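Local structure of piwi domain-containing protein (Vanderwaltozyma polyspora, 5THE) at residues H247-L257 with Y467-I478. The protein probably binds RNA as the C-terminal lobe of a budding yeast Argonaute, the part that carries the RNase H-like Piwi domain. Sequence-based numbering, arbitrary orientation.
Sequences HSLSIENNKLL and YLQEICNNLCYI
Leu256 carries one end of this contact, set obliquely against helix 465-475 with its CD2 methyl 3.5 Å from Glu470 CG and 3.6 Å from Ile471 CG1. A chi1 of -153° turns its CG away from the backbone N, which brings the branched end to Glu470 and Ile471. Glu470 suits this border because its extended methylene chain packs on leucine while its carboxylate reaches water. Tyr467 runs past Leu256 in the opposite direction, joining an apolar ring to a hydroxyl: its OH donates to Leu256 O at 3.1 Å, nearly in line with the C=O bond. Ile471 CG1 sits over one face of the Tyr467 ring, toward its rim, and Ile471 CD1 meets Leu257 CD2.

At the other end the branched, apolar Leu249 suits a buried place against the last part of the helix and the residues after it, its CG tight against Ile478 CG2 (3.5 Å) and its CD1 3.7 Å from Asn474 CB. Beside it, His247 NE2 makes a weak, bent bond to Tyr477 O (3.0 Å, 122°).

Water bridges the middle. The Asn253 and Asn474 amides do not bond directly; one water accepts from Asn474 ND2 at 2.8 Å and donates to Asn253 O at 2.6 Å, and ND2 also serves a second, near Glu470. Ser250, the N-cap of helix 251-254, fixes Asn253 by accepting from its N and donating to its OD1.

Both segments belong to the Piwi domain; strand 248-249 pairs antiparallel with strand 37-38 from much earlier in the chain, Leu257 leans on strand 264-274, and helix 465-475 packs on strands 339-344 and 435-440, Cys472 touching Phe342 and Phe437.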
# COMPACT_ATOMS: atom_id res chain seq x y z
N HIS A 247 12.76 -2.52 -2.99
CA HIS A 247 12.89 -3.85 -3.54
C HIS A 247 11.76 -4.08 -4.53
O HIS A 247 10.78 -3.34 -4.58
CB HIS A 247 12.84 -4.92 -2.43
CG HIS A 247 11.54 -4.95 -1.69
ND1 HIS A 247 11.22 -4.06 -0.68
CD2 HIS A 247 10.46 -5.76 -1.83
CE1 HIS A 247 10.02 -4.34 -0.21
NE2 HIS A 247 9.53 -5.36 -0.89
N SER A 248 11.92 -5.12 -5.33
CA SER A 248 10.90 -5.56 -6.25
C SER A 248 10.98 -7.07 -6.31
O SER A 248 11.71 -7.70 -5.54
CB SER A 248 11.08 -4.92 -7.64
OG SER A 248 12.11 -5.58 -8.39
N LEU A 249 10.23 -7.65 -7.23
CA LEU A 249 10.41 -9.05 -7.57
C LEU A 249 11.39 -9.15 -8.74
O LEU A 249 11.64 -8.18 -9.46
CB LEU A 249 9.08 -9.70 -7.95
CG LEU A 249 7.98 -9.56 -6.90
CD1 LEU A 249 6.78 -10.40 -7.32
CD2 LEU A 249 8.52 -9.99 -5.54
N SER A 250 11.95 -10.34 -8.92
CA SER A 250 12.85 -10.55 -10.04
C SER A 250 12.11 -10.38 -11.36
O SER A 250 10.88 -10.45 -11.43
CB SER A 250 13.47 -11.95 -9.99
OG SER A 250 12.48 -12.92 -10.31
N ILE A 251 12.90 -10.16 -12.41
CA ILE A 251 12.37 -10.09 -13.78
C ILE A 251 11.59 -11.35 -14.12
O ILE A 251 10.50 -11.29 -14.70
CB ILE A 251 13.52 -9.86 -14.77
CG1 ILE A 251 13.96 -8.39 -14.71
CG2 ILE A 251 13.13 -10.32 -16.20
CD1 ILE A 251 15.08 -8.04 -15.67
N GLU A 252 12.14 -12.52 -13.78
CA GLU A 252 11.44 -13.78 -14.05
C GLU A 252 10.06 -13.78 -13.40
O GLU A 252 9.06 -14.12 -14.05
CB GLU A 252 12.29 -14.95 -13.54
CG GLU A 252 11.85 -16.33 -13.99
CD GLU A 252 11.65 -16.44 -15.50
OE1 GLU A 252 10.75 -17.19 -15.92
OE2 GLU A 252 12.38 -15.78 -16.28
N ASN A 253 9.98 -13.37 -12.13
CA ASN A 253 8.69 -13.33 -11.44
C ASN A 253 7.75 -12.29 -12.05
O ASN A 253 6.54 -12.53 -12.14
CB ASN A 253 8.91 -13.03 -9.95
CG ASN A 253 9.54 -14.19 -9.20
OD1 ASN A 253 10.64 -14.06 -8.68
ND2 ASN A 253 8.83 -15.31 -9.12
N ASN A 254 8.27 -11.15 -12.49
CA ASN A 254 7.38 -10.12 -13.03
C ASN A 254 6.73 -10.55 -14.34
O ASN A 254 5.69 -9.98 -14.71
CB ASN A 254 8.15 -8.81 -13.23
CG ASN A 254 8.47 -8.12 -11.92
OD1 ASN A 254 7.72 -8.23 -10.94
ND2 ASN A 254 9.59 -7.41 -11.89
N LYS A 255 7.30 -11.53 -15.05
CA LYS A 255 6.69 -12.02 -16.28
C LYS A 255 5.26 -12.48 -16.04
O LYS A 255 4.40 -12.34 -16.92
CB LYS A 255 7.52 -13.17 -16.86
CG LYS A 255 8.86 -12.73 -17.41
CD LYS A 255 9.68 -13.90 -17.87
CE LYS A 255 10.97 -13.42 -18.52
NZ LYS A 255 11.94 -14.54 -18.66
N LEU A 256 4.98 -13.00 -14.85
CA LEU A 256 3.63 -13.41 -14.49
C LEU A 256 2.64 -12.28 -14.70
O LEU A 256 1.47 -12.52 -15.01
CB LEU A 256 3.61 -13.87 -13.04
CG LEU A 256 2.53 -14.88 -12.69
CD1 LEU A 256 2.78 -16.20 -13.39
CD2 LEU A 256 2.50 -15.05 -11.18
N LEU A 257 3.07 -11.03 -14.52
CA LEU A 257 2.18 -9.89 -14.63
C LEU A 257 2.40 -9.11 -15.92
O LEU A 257 2.09 -7.92 -15.98
CB LEU A 257 2.35 -8.98 -13.41
CG LEU A 257 1.69 -9.51 -12.13
CD1 LEU A 257 2.12 -8.73 -10.91
CD2 LEU A 257 0.18 -9.45 -12.29
N TYR A 467 -2.47 -19.53 -11.34
CA TYR A 467 -2.05 -18.20 -11.77
C TYR A 467 -2.49 -17.13 -10.78
O TYR A 467 -1.69 -16.30 -10.32
CB TYR A 467 -2.61 -17.92 -13.17
CG TYR A 467 -2.39 -16.50 -13.63
CD1 TYR A 467 -1.13 -16.07 -14.03
CD2 TYR A 467 -3.43 -15.58 -13.66
CE1 TYR A 467 -0.90 -14.78 -14.43
CE2 TYR A 467 -3.21 -14.27 -14.08
CZ TYR A 467 -1.94 -13.89 -14.48
OH TYR A 467 -1.66 -12.60 -14.88
N LEU A 468 -3.77 -17.16 -10.38
CA LEU A 468 -4.26 -16.14 -9.47
C LEU A 468 -3.60 -16.26 -8.10
O LEU A 468 -3.30 -15.25 -7.46
CB LEU A 468 -5.78 -16.21 -9.33
CG LEU A 468 -6.59 -15.81 -10.56
CD1 LEU A 468 -8.06 -15.76 -10.18
CD2 LEU A 468 -6.12 -14.48 -11.13
N GLN A 469 -3.38 -17.50 -7.63
CA GLN A 469 -2.79 -17.65 -6.31
C GLN A 469 -1.33 -17.23 -6.31
O GLN A 469 -0.84 -16.70 -5.31
CB GLN A 469 -2.95 -19.09 -5.81
CG GLN A 469 -4.41 -19.41 -5.47
CD GLN A 469 -4.72 -20.89 -5.36
OE1 GLN A 469 -3.84 -21.72 -5.34
NE2 GLN A 469 -5.98 -21.22 -5.31
N GLU A 470 -0.64 -17.45 -7.43
CA GLU A 470 0.75 -17.04 -7.48
C GLU A 470 0.86 -15.52 -7.51
O GLU A 470 1.70 -14.94 -6.81
CB GLU A 470 1.44 -17.67 -8.70
CG GLU A 470 2.95 -17.48 -8.71
CD GLU A 470 3.63 -18.17 -9.86
OE1 GLU A 470 2.96 -18.82 -10.69
OE2 GLU A 470 4.87 -18.05 -9.94
N ILE A 471 0.02 -14.87 -8.31
CA ILE A 471 -0.03 -13.41 -8.37
C ILE A 471 -0.33 -12.82 -6.99
O ILE A 471 0.35 -11.90 -6.53
CB ILE A 471 -1.09 -12.97 -9.39
CG1 ILE A 471 -0.54 -13.10 -10.80
CG2 ILE A 471 -1.60 -11.57 -9.10
CD1 ILE A 471 -1.49 -12.51 -11.74
N CYS A 472 -1.41 -13.29 -6.36
CA CYS A 472 -1.78 -12.78 -5.05
C CYS A 472 -0.64 -12.93 -4.07
O CYS A 472 -0.25 -11.97 -3.40
CB CYS A 472 -3.01 -13.52 -4.54
SG CYS A 472 -4.49 -13.01 -5.43
N ASN A 473 -0.06 -14.13 -4.01
CA ASN A 473 1.05 -14.36 -3.10
C ASN A 473 2.24 -13.49 -3.47
O ASN A 473 2.82 -12.83 -2.60
CB ASN A 473 1.45 -15.84 -3.09
CG ASN A 473 2.50 -16.13 -2.04
OD1 ASN A 473 2.31 -15.81 -0.86
ND2 ASN A 473 3.62 -16.70 -2.46
N ASN A 474 2.62 -13.46 -4.76
CA ASN A 474 3.76 -12.65 -5.19
C ASN A 474 3.57 -11.18 -4.84
O ASN A 474 4.51 -10.50 -4.41
CB ASN A 474 3.98 -12.77 -6.70
CG ASN A 474 4.70 -14.04 -7.09
OD1 ASN A 474 4.95 -14.91 -6.26
ND2 ASN A 474 5.04 -14.16 -8.36
N LEU A 475 2.36 -10.67 -5.03
CA LEU A 475 2.14 -9.25 -4.79
C LEU A 475 2.25 -8.89 -3.32
O LEU A 475 2.32 -7.70 -3.00
CB LEU A 475 0.78 -8.84 -5.34
CG LEU A 475 0.73 -8.65 -6.86
CD1 LEU A 475 -0.69 -8.43 -7.31
CD2 LEU A 475 1.59 -7.48 -7.23
N CYS A 476 2.27 -9.88 -2.43
CA CYS A 476 2.50 -9.63 -1.01
C CYS A 476 3.96 -9.32 -0.70
O CYS A 476 4.24 -8.78 0.38
CB CYS A 476 2.04 -10.85 -0.20
SG CYS A 476 0.23 -11.05 -0.24
N TYR A 477 4.87 -9.58 -1.63
CA TYR A 477 6.29 -9.38 -1.41
C TYR A 477 6.79 -8.04 -1.93
O TYR A 477 7.99 -7.78 -1.85
CB TYR A 477 7.08 -10.52 -2.06
CG TYR A 477 6.99 -11.83 -1.32
CD1 TYR A 477 5.79 -12.56 -1.29
CD2 TYR A 477 8.09 -12.35 -0.65
CE1 TYR A 477 5.70 -13.76 -0.62
CE2 TYR A 477 8.02 -13.56 0.02
CZ TYR A 477 6.82 -14.25 0.03
OH TYR A 477 6.75 -15.44 0.70
N ILE A 478 5.93 -7.17 -2.46
CA ILE A 478 6.42 -5.88 -2.92
C ILE A 478 5.68 -4.73 -2.25
O ILE A 478 5.36 -3.73 -2.89
CB ILE A 478 6.34 -5.76 -4.46
CG1 ILE A 478 4.97 -6.15 -4.97
CG2 ILE A 478 7.41 -6.61 -5.12
CD1 ILE A 478 4.89 -6.12 -6.45
O HOH W 1 6.12 -15.40 -10.57
O HOH W 2 4.88 -11.98 -10.18